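Local coordinates for putative immunoglobulin-blocking virulence protein (Mycoplasma mycoides subsp. capri, PDB 7ADK) that probably takes part in blocking host immunoglobulins as a virulence factor of the mycoplasma, at residues R689-R701 with Q720-K732. Sequence-based numbering, arbitrary orientation.
Sequences RISGKTLLSDEGR and QIQIPNGSDELKK
Strands 688-690 and 720-722 run parallel, Arg-689 pairing with Ile-721 and Ile-690 with Gln-722, and the amide N of Ile-690 donates to the carbonyl O of Ile-721 at 2.9 Å. On the sheet face carrying Arg-689 and Ile-721, the aliphatic part of the arginine does the packing. With chi1 at 171°, its CG swings away from the backbone N and lies 3.7 Å from CG2 of Ile-721, while the Ile-723 side chain crosses the arginine at about a right angle, its CG2 against the arginine CG. The guanidinium beyond makes a cation-pi contact with Tyr-649. Strand 688-690 is the middle member of a three-stranded parallel sheet between 650-652 and 720-722, and the chain passes from 690 to 720 through helix 698-709 in a right-handed beta-alpha-beta crossover at the periphery of the chain. Between sheet and helix, Ile-690 and Leu-730 reach toward each other tip to tip, CD1 to CD1 at 3.6 Å. Leu-696 crosses Leu-730 at about a right angle, and Leu-704 of the helix touches all three. Farther along, Leu-695 lays CD2 against CG of Glu-729 at 3.8 Å, an apolar contact with the stem of an acid whose carboxylate is turned to its own loop. There OE1 accepts from NE2 of Gln-722 (2.8 Å) through its syn lone pair, and the backbone N of Ser-727 reaches OE2 from above the carboxylate plane at 2.8 Å; the carboxylate of Glu-729 thus links Gln-722, at the end of the strand, to Ser-727 in the loop that follows.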
ATOM      1  N   ARG A 689     -25.156 -11.655  17.576  1.00 68.17           N
ATOM      2  CA  ARG A 689     -25.852 -11.943  18.832  1.00 68.17           C
ATOM      3  C   ARG A 689     -27.247 -11.347  18.761  1.00 68.17           C
ATOM      4  O   ARG A 689     -27.398 -10.130  18.731  1.00 68.17           O
ATOM      5  CB  ARG A 689     -25.025 -11.409  20.010  1.00 68.17           C
ATOM      6  CG  ARG A 689     -25.767 -11.472  21.359  1.00 68.17           C
ATOM      7  CD  ARG A 689     -24.964 -10.931  22.546  1.00 68.17           C
ATOM      8  NE  ARG A 689     -23.767 -11.731  22.868  1.00 68.17           N
ATOM      9  CZ  ARG A 689     -23.001 -11.555  23.929  1.00 68.17           C
ATOM     10  NH1 ARG A 689     -23.279 -10.694  24.859  1.00 68.17           N
ATOM     11  NH2 ARG A 689     -21.919 -12.244  24.083  1.00 68.17           N
ATOM     12  N   ILE A 690     -28.260 -12.200  18.769  1.00 69.01           N
ATOM     13  CA  ILE A 690     -29.662 -11.800  18.766  1.00 69.01           C
ATOM     14  C   ILE A 690     -30.136 -11.780  20.221  1.00 69.01           C
ATOM     15  O   ILE A 690     -30.121 -12.810  20.898  1.00 69.01           O
ATOM     16  CB  ILE A 690     -30.489 -12.753  17.877  1.00 69.01           C
ATOM     17  CG1 ILE A 690     -29.993 -12.687  16.416  1.00 69.01           C
ATOM     18  CG2 ILE A 690     -31.983 -12.408  17.974  1.00 69.01           C
ATOM     19  CD1 ILE A 690     -30.691 -13.634  15.447  1.00 69.01           C
ATOM     20  N   SER A 691     -30.539 -10.612  20.718  1.00 73.13           N
ATOM     21  CA  SER A 691     -31.061 -10.417  22.078  1.00 73.13           C
ATOM     22  C   SER A 691     -32.583 -10.178  22.094  1.00 73.13           C
ATOM     23  O   SER A 691     -33.190  -9.855  21.075  1.00 73.13           O
ATOM     24  CB  SER A 691     -30.269  -9.308  22.780  1.00 73.13           C
ATOM     25  OG  SER A 691     -30.478  -8.059  22.177  1.00 73.13           O
ATOM     26  N   GLY A 692     -33.216 -10.350  23.258  1.00 81.63           N
ATOM     27  CA  GLY A 692     -34.667 -10.228  23.469  1.00 81.63           C
ATOM     28  C   GLY A 692     -35.498 -11.472  23.114  1.00 81.63           C
ATOM     29  O   GLY A 692     -35.076 -12.323  22.338  1.00 81.63           O
ATOM     30  N   LYS A 693     -36.701 -11.575  23.687  1.00 87.88           N
ATOM     31  CA  LYS A 693     -37.575 -12.760  23.587  1.00 87.88           C
ATOM     32  C   LYS A 693     -38.388 -12.866  22.284  1.00 87.88           C
ATOM     33  O   LYS A 693     -38.898 -13.946  21.989  1.00 87.88           O
ATOM     34  CB  LYS A 693     -38.528 -12.809  24.797  1.00 87.88           C
ATOM     35  CG  LYS A 693     -37.830 -12.838  26.166  1.00 87.88           C
ATOM     36  CD  LYS A 693     -38.851 -12.875  27.308  1.00 87.88           C
ATOM     37  CE  LYS A 693     -38.196 -12.780  28.695  1.00 87.88           C
ATOM     38  NZ  LYS A 693     -37.834 -11.393  29.065  1.00 87.88           N
ATOM     39  N   THR A 694     -38.572 -11.773  21.537  1.00 87.28           N
ATOM     40  CA  THR A 694     -39.536 -11.687  20.429  1.00 87.28           C
ATOM     41  C   THR A 694     -39.110 -12.504  19.202  1.00 87.28           C
ATOM     42  O   THR A 694     -38.000 -12.342  18.683  1.00 87.28           O
ATOM     43  CB  THR A 694     -39.744 -10.216  20.031  1.00 87.28           C
ATOM     44  OG1 THR A 694     -40.073  -9.433  21.154  1.00 87.28           O
ATOM     45  CG2 THR A 694     -40.833 -10.018  18.993  1.00 87.28           C
ATOM     46  N   LEU A 695     -40.022 -13.331  18.671  1.00 82.85           N
ATOM     47  CA  LEU A 695     -39.797 -14.166  17.484  1.00 82.85           C
ATOM     48  C   LEU A 695     -39.640 -13.330  16.200  1.00 82.85           C
ATOM     49  O   LEU A 695     -40.295 -12.305  16.034  1.00 82.85           O
ATOM     50  CB  LEU A 695     -40.943 -15.180  17.294  1.00 82.85           C
ATOM     51  CG  LEU A 695     -41.161 -16.196  18.435  1.00 82.85           C
ATOM     52  CD1 LEU A 695     -42.081 -15.668  19.538  1.00 82.85           C
ATOM     53  CD2 LEU A 695     -41.801 -17.470  17.881  1.00 82.85           C
ATOM     54  N   LEU A 696     -38.815 -13.783  15.254  1.00 79.82           N
ATOM     55  CA  LEU A 696     -38.680 -13.159  13.929  1.00 79.82           C
ATOM     56  C   LEU A 696     -39.899 -13.422  13.033  1.00 79.82           C
ATOM     57  O   LEU A 696     -40.434 -14.528  13.005  1.00 79.82           O
ATOM     58  CB  LEU A 696     -37.412 -13.645  13.210  1.00 79.82           C
ATOM     59  CG  LEU A 696     -36.098 -13.431  13.964  1.00 79.82           C
ATOM     60  CD1 LEU A 696     -34.986 -14.058  13.139  1.00 79.82           C
ATOM     61  CD2 LEU A 696     -35.773 -11.959  14.167  1.00 79.82           C
ATOM     62  N   SER A 697     -40.278 -12.414  12.252  1.00 83.95           N
ATOM     63  CA  SER A 697     -41.230 -12.527  11.142  1.00 83.95           C
ATOM     64  C   SER A 697     -40.531 -12.915   9.830  1.00 83.95           C
ATOM     65  O   SER A 697     -39.311 -13.059   9.785  1.00 83.95           O
ATOM     66  CB  SER A 697     -41.960 -11.194  10.971  1.00 83.95           C
ATOM     67  OG  SER A 697     -41.072 -10.184  10.537  1.00 83.95           O
ATOM     68  N   ASP A 698     -41.293 -13.031   8.742  1.00 88.26           N
ATOM     69  CA  ASP A 698     -40.804 -13.249   7.378  1.00 88.26           C
ATOM     70  C   ASP A 698     -39.756 -12.200   6.945  1.00 88.26           C
ATOM     71  O   ASP A 698     -38.664 -12.566   6.522  1.00 88.26           O
ATOM     72  CB  ASP A 698     -42.021 -13.276   6.448  1.00 88.26           C
ATOM     73  CG  ASP A 698     -41.718 -13.619   4.989  1.00 88.26           C
ATOM     74  OD1 ASP A 698     -40.729 -14.314   4.704  1.00 88.26           O
ATOM     75  OD2 ASP A 698     -42.479 -13.196   4.114  1.00 88.26           O
ATOM     76  N   GLU A 699     -39.991 -10.893   7.126  1.00 88.62           N
ATOM     77  CA  GLU A 699     -38.953  -9.878   6.862  1.00 88.62           C
ATOM     78  C   GLU A 699     -37.835  -9.877   7.908  1.00 88.62           C
ATOM     79  O   GLU A 699     -36.704  -9.519   7.592  1.00 88.62           O
ATOM     80  CB  GLU A 699     -39.561  -8.484   6.694  1.00 88.62           C
ATOM     81  CG  GLU A 699     -40.399  -8.356   5.416  1.00 88.62           C
ATOM     82  CD  GLU A 699     -39.665  -8.800   4.142  1.00 88.62           C
ATOM     83  OE1 GLU A 699     -38.517  -8.367   3.908  1.00 88.62           O
ATOM     84  OE2 GLU A 699     -40.241  -9.562   3.347  1.00 88.62           O
ATOM     85  N   GLY A 700     -38.093 -10.374   9.117  1.00 84.80           N
ATOM     86  CA  GLY A 700     -37.065 -10.671  10.111  1.00 84.80           C
ATOM     87  C   GLY A 700     -36.054 -11.708   9.629  1.00 84.80           C
ATOM     88  O   GLY A 700     -34.851 -11.498   9.780  1.00 84.80           O
ATOM     89  N   ARG A 701     -36.526 -12.781   8.974  1.00 83.33           N
ATOM     90  CA  ARG A 701     -35.674 -13.767   8.289  1.00 83.33           C
ATOM     91  C   ARG A 701     -34.868 -13.081   7.182  1.00 83.33           C
ATOM     92  O   ARG A 701     -33.640 -13.143   7.184  1.00 83.33           O
ATOM     93  CB  ARG A 701     -36.504 -14.918   7.687  1.00 83.33           C
ATOM     94  CG  ARG A 701     -37.357 -15.758   8.650  1.00 83.33           C
ATOM     95  CD  ARG A 701     -36.558 -16.708   9.550  1.00 83.33           C
ATOM     96  NE  ARG A 701     -37.439 -17.717  10.172  1.00 83.33           N
ATOM     97  CZ  ARG A 701     -37.153 -18.978  10.433  1.00 83.33           C
ATOM     98  NH1 ARG A 701     -38.074 -19.785  10.842  1.00 83.33           N
ATOM     99  NH2 ARG A 701     -35.973 -19.481  10.281  1.00 83.33           N
ATOM    100  N   GLN A 720     -24.567 -17.590  14.347  1.00 79.61           N
ATOM    101  CA  GLN A 720     -25.612 -16.899  15.101  1.00 79.61           C
ATOM    102  C   GLN A 720     -25.443 -17.163  16.599  1.00 79.61           C
ATOM    103  O   GLN A 720     -24.871 -18.167  17.005  1.00 79.61           O
ATOM    104  CB  GLN A 720     -26.987 -17.367  14.617  1.00 79.61           C
ATOM    105  CG  GLN A 720     -27.306 -16.995  13.164  1.00 79.61           C
ATOM    106  CD  GLN A 720     -28.554 -17.710  12.647  1.00 79.61           C
ATOM    107  OE1 GLN A 720     -29.531 -17.890  13.348  1.00 79.61           O
ATOM    108  NE2 GLN A 720     -28.592 -18.123  11.401  1.00 79.61           N
ATOM    109  N   ILE A 721     -25.911 -16.264  17.452  1.00 78.19           N
ATOM    110  CA  ILE A 721     -25.991 -16.463  18.905  1.00 78.19           C
ATOM    111  C   ILE A 721     -27.408 -16.107  19.352  1.00 78.19           C
ATOM    112  O   ILE A 721     -27.892 -15.032  19.023  1.00 78.19           O
ATOM    113  CB  ILE A 721     -24.902 -15.646  19.644  1.00 78.19           C
ATOM    114  CG1 ILE A 721     -23.612 -16.469  19.800  1.00 78.19           C
ATOM    115  CG2 ILE A 721     -25.387 -15.154  21.011  1.00 78.19           C
ATOM    116  CD1 ILE A 721     -22.369 -15.654  20.181  1.00 78.19           C
ATOM    117  N   GLN A 722     -28.029 -16.951  20.170  1.00 86.51           N
ATOM    118  CA  GLN A 722     -29.250 -16.600  20.891  1.00 86.51           C
ATOM    119  C   GLN A 722     -28.975 -16.648  22.394  1.00 86.51           C
ATOM    120  O   GLN A 722     -28.645 -17.704  22.928  1.00 86.51           O
ATOM    121  CB  GLN A 722     -30.375 -17.535  20.440  1.00 86.51           C
ATOM    122  CG  GLN A 722     -31.725 -17.216  21.094  1.00 86.51           C
ATOM    123  CD  GLN A 722     -32.939 -17.748  20.329  1.00 86.51           C
ATOM    124  OE1 GLN A 722     -32.886 -18.114  19.168  1.00 86.51           O
ATOM    125  NE2 GLN A 722     -34.107 -17.753  20.932  1.00 86.51           N
ATOM    126  N   ILE A 723     -29.069 -15.501  23.081  1.00 88.63           N
ATOM    127  CA  ILE A 723     -28.852 -15.426  24.539  1.00 88.63           C
ATOM    128  C   ILE A 723     -29.965 -16.200  25.278  1.00 88.63           C
ATOM    129  O   ILE A 723     -31.034 -16.383  24.696  1.00 88.63           O
ATOM    130  CB  ILE A 723     -28.664 -13.965  25.017  1.00 88.63           C
ATOM    131  CG1 ILE A 723     -29.973 -13.174  25.131  1.00 88.63           C
ATOM    132  CG2 ILE A 723     -27.630 -13.239  24.144  1.00 88.63           C
ATOM    133  CD1 ILE A 723     -29.806 -11.779  25.748  1.00 88.63           C
ATOM    134  N   PRO A 724     -29.762 -16.709  26.508  1.00 92.09           N
ATOM    135  CA  PRO A 724     -30.605 -17.769  27.080  1.00 92.09           C
ATOM    136  C   PRO A 724     -31.997 -17.303  27.559  1.00 92.09           C
ATOM    137  O   PRO A 724     -32.292 -17.232  28.747  1.00 92.09           O
ATOM    138  CB  PRO A 724     -29.742 -18.436  28.159  1.00 92.09           C
ATOM    139  CG  PRO A 724     -28.797 -17.334  28.605  1.00 92.09           C
ATOM    140  CD  PRO A 724     -28.568 -16.533  27.325  1.00 92.09           C
ATOM    141  N   ASN A 725     -32.876 -17.029  26.599  1.00 91.48           N
ATOM    142  CA  ASN A 725     -34.328 -16.918  26.701  1.00 91.48           C
ATOM    143  C   ASN A 725     -34.986 -17.242  25.338  1.00 91.48           C
ATOM    144  O   ASN A 725     -34.335 -17.273  24.288  1.00 91.48           O
ATOM    145  CB  ASN A 725     -34.753 -15.548  27.273  1.00 91.48           C
ATOM    146  CG  ASN A 725     -34.419 -14.312  26.447  1.00 91.48           C
ATOM    147  OD1 ASN A 725     -34.359 -14.317  25.234  1.00 91.48           O
ATOM    148  ND2 ASN A 725     -34.243 -13.184  27.092  1.00 91.48           N
ATOM    149  N   GLY A 726     -36.286 -17.521  25.344  1.00 90.99           N
ATOM    150  CA  GLY A 726     -36.995 -17.951  24.138  1.00 90.99           C
ATOM    151  C   GLY A 726     -36.720 -19.407  23.757  1.00 90.99           C
ATOM    152  O   GLY A 726     -36.313 -20.220  24.591  1.00 90.99           O
ATOM    153  N   SER A 727     -37.015 -19.763  22.507  1.00 91.70           N
ATOM    154  CA  SER A 727     -37.272 -21.152  22.114  1.00 91.70           C
ATOM    155  C   SER A 727     -36.118 -21.798  21.335  1.00 91.70           C
ATOM    156  O   SER A 727     -36.139 -23.014  21.151  1.00 91.70           O
ATOM    157  CB  SER A 727     -38.501 -21.199  21.201  1.00 91.70           C
ATOM    158  OG  SER A 727     -39.591 -20.487  21.758  1.00 91.70           O
ATOM    159  N   ASP A 728     -35.153 -21.013  20.832  1.00 88.45           N
ATOM    160  CA  ASP A 728     -34.338 -21.379  19.665  1.00 88.45           C
ATOM    161  C   ASP A 728     -35.244 -21.670  18.457  1.00 88.45           C
ATOM    162  O   ASP A 728     -35.379 -22.787  17.961  1.00 88.45           O
ATOM    163  CB  ASP A 728     -33.262 -22.436  19.981  1.00 88.45           C
ATOM    164  CG  ASP A 728     -32.233 -21.941  20.998  1.00 88.45           C
ATOM    165  OD1 ASP A 728     -31.646 -20.863  20.777  1.00 88.45           O
ATOM    166  OD2 ASP A 728     -31.972 -22.650  21.988  1.00 88.45           O
ATOM    167  N   GLU A 729     -35.918 -20.604  18.017  1.00 90.39           N
ATOM    168  CA  GLU A 729     -36.744 -20.525  16.799  1.00 90.39           C
ATOM    169  C   GLU A 729     -35.899 -20.697  15.524  1.00 90.39           C
ATOM    170  O   GLU A 729     -36.330 -21.280  14.533  1.00 90.39           O
ATOM    171  CB  GLU A 729     -37.412 -19.138  16.732  1.00 90.39           C
ATOM    172  CG  GLU A 729     -38.260 -18.714  17.948  1.00 90.39           C
ATOM    173  CD  GLU A 729     -37.483 -18.308  19.219  1.00 90.39           C
ATOM    174  OE1 GLU A 729     -36.275 -18.002  19.152  1.00 90.39           O
ATOM    175  OE2 GLU A 729     -38.070 -18.342  20.321  1.00 90.39           O
ATOM    176  N   LEU A 730     -34.676 -20.178  15.575  1.00 86.08           N
ATOM    177  CA  LEU A 730     -33.571 -20.445  14.663  1.00 86.08           C
ATOM    178  C   LEU A 730     -32.865 -21.742  15.090  1.00 86.08           C
ATOM    179  O   LEU A 730     -32.968 -22.145  16.252  1.00 86.08           O
ATOM    180  CB  LEU A 730     -32.626 -19.231  14.709  1.00 86.08           C
ATOM    181  CG  LEU A 730     -33.263 -17.913  14.214  1.00 86.08           C
ATOM    182  CD1 LEU A 730     -32.539 -16.704  14.790  1.00 86.08           C
ATOM    183  CD2 LEU A 730     -33.246 -17.813  12.693  1.00 86.08           C
ATOM    184  N   LYS A 731     -32.151 -22.414  14.178  1.00 85.79           N
ATOM    185  CA  LYS A 731     -31.685 -23.813  14.378  1.00 85.79           C
ATOM    186  C   LYS A 731     -30.171 -24.017  14.162  1.00 85.79           C
ATOM    187  O   LYS A 731     -29.744 -25.131  13.897  1.00 85.79           O
ATOM    188  CB  LYS A 731     -32.565 -24.762  13.528  1.00 85.79           C
ATOM    189  CG  LYS A 731     -34.045 -24.736  13.949  1.00 85.79           C
ATOM    190  CD  LYS A 731     -34.963 -25.535  13.022  1.00 85.79           C
ATOM    191  CE  LYS A 731     -35.193 -24.842  11.676  1.00 85.79           C
ATOM    192  NZ  LYS A 731     -36.174 -25.554  10.839  1.00 85.79           N
ATOM    193  N   LYS A 732     -29.354 -22.959  14.229  1.00 82.80           N
ATOM    194  CA  LYS A 732     -27.925 -22.920  13.808  1.00 82.80           C
ATOM    195  C   LYS A 732     -26.950 -22.311  14.846  1.00 82.80           C
ATOM    196  O   LYS A 732     -25.744 -22.281  14.611  1.00 82.80           O
ATOM    197  CB  LYS A 732     -27.824 -22.134  12.475  1.00 82.80           C
ATOM    198  CG  LYS A 732     -27.454 -22.961  11.240  1.00 82.80           C
ATOM    199  CD  LYS A 732     -28.539 -23.904  10.696  1.00 82.80           C
ATOM    200  CE  LYS A 732     -29.815 -23.180  10.264  1.00 82.80           C
ATOM    201  NZ  LYS A 732     -30.738 -24.054   9.508  1.00 82.80           N
TER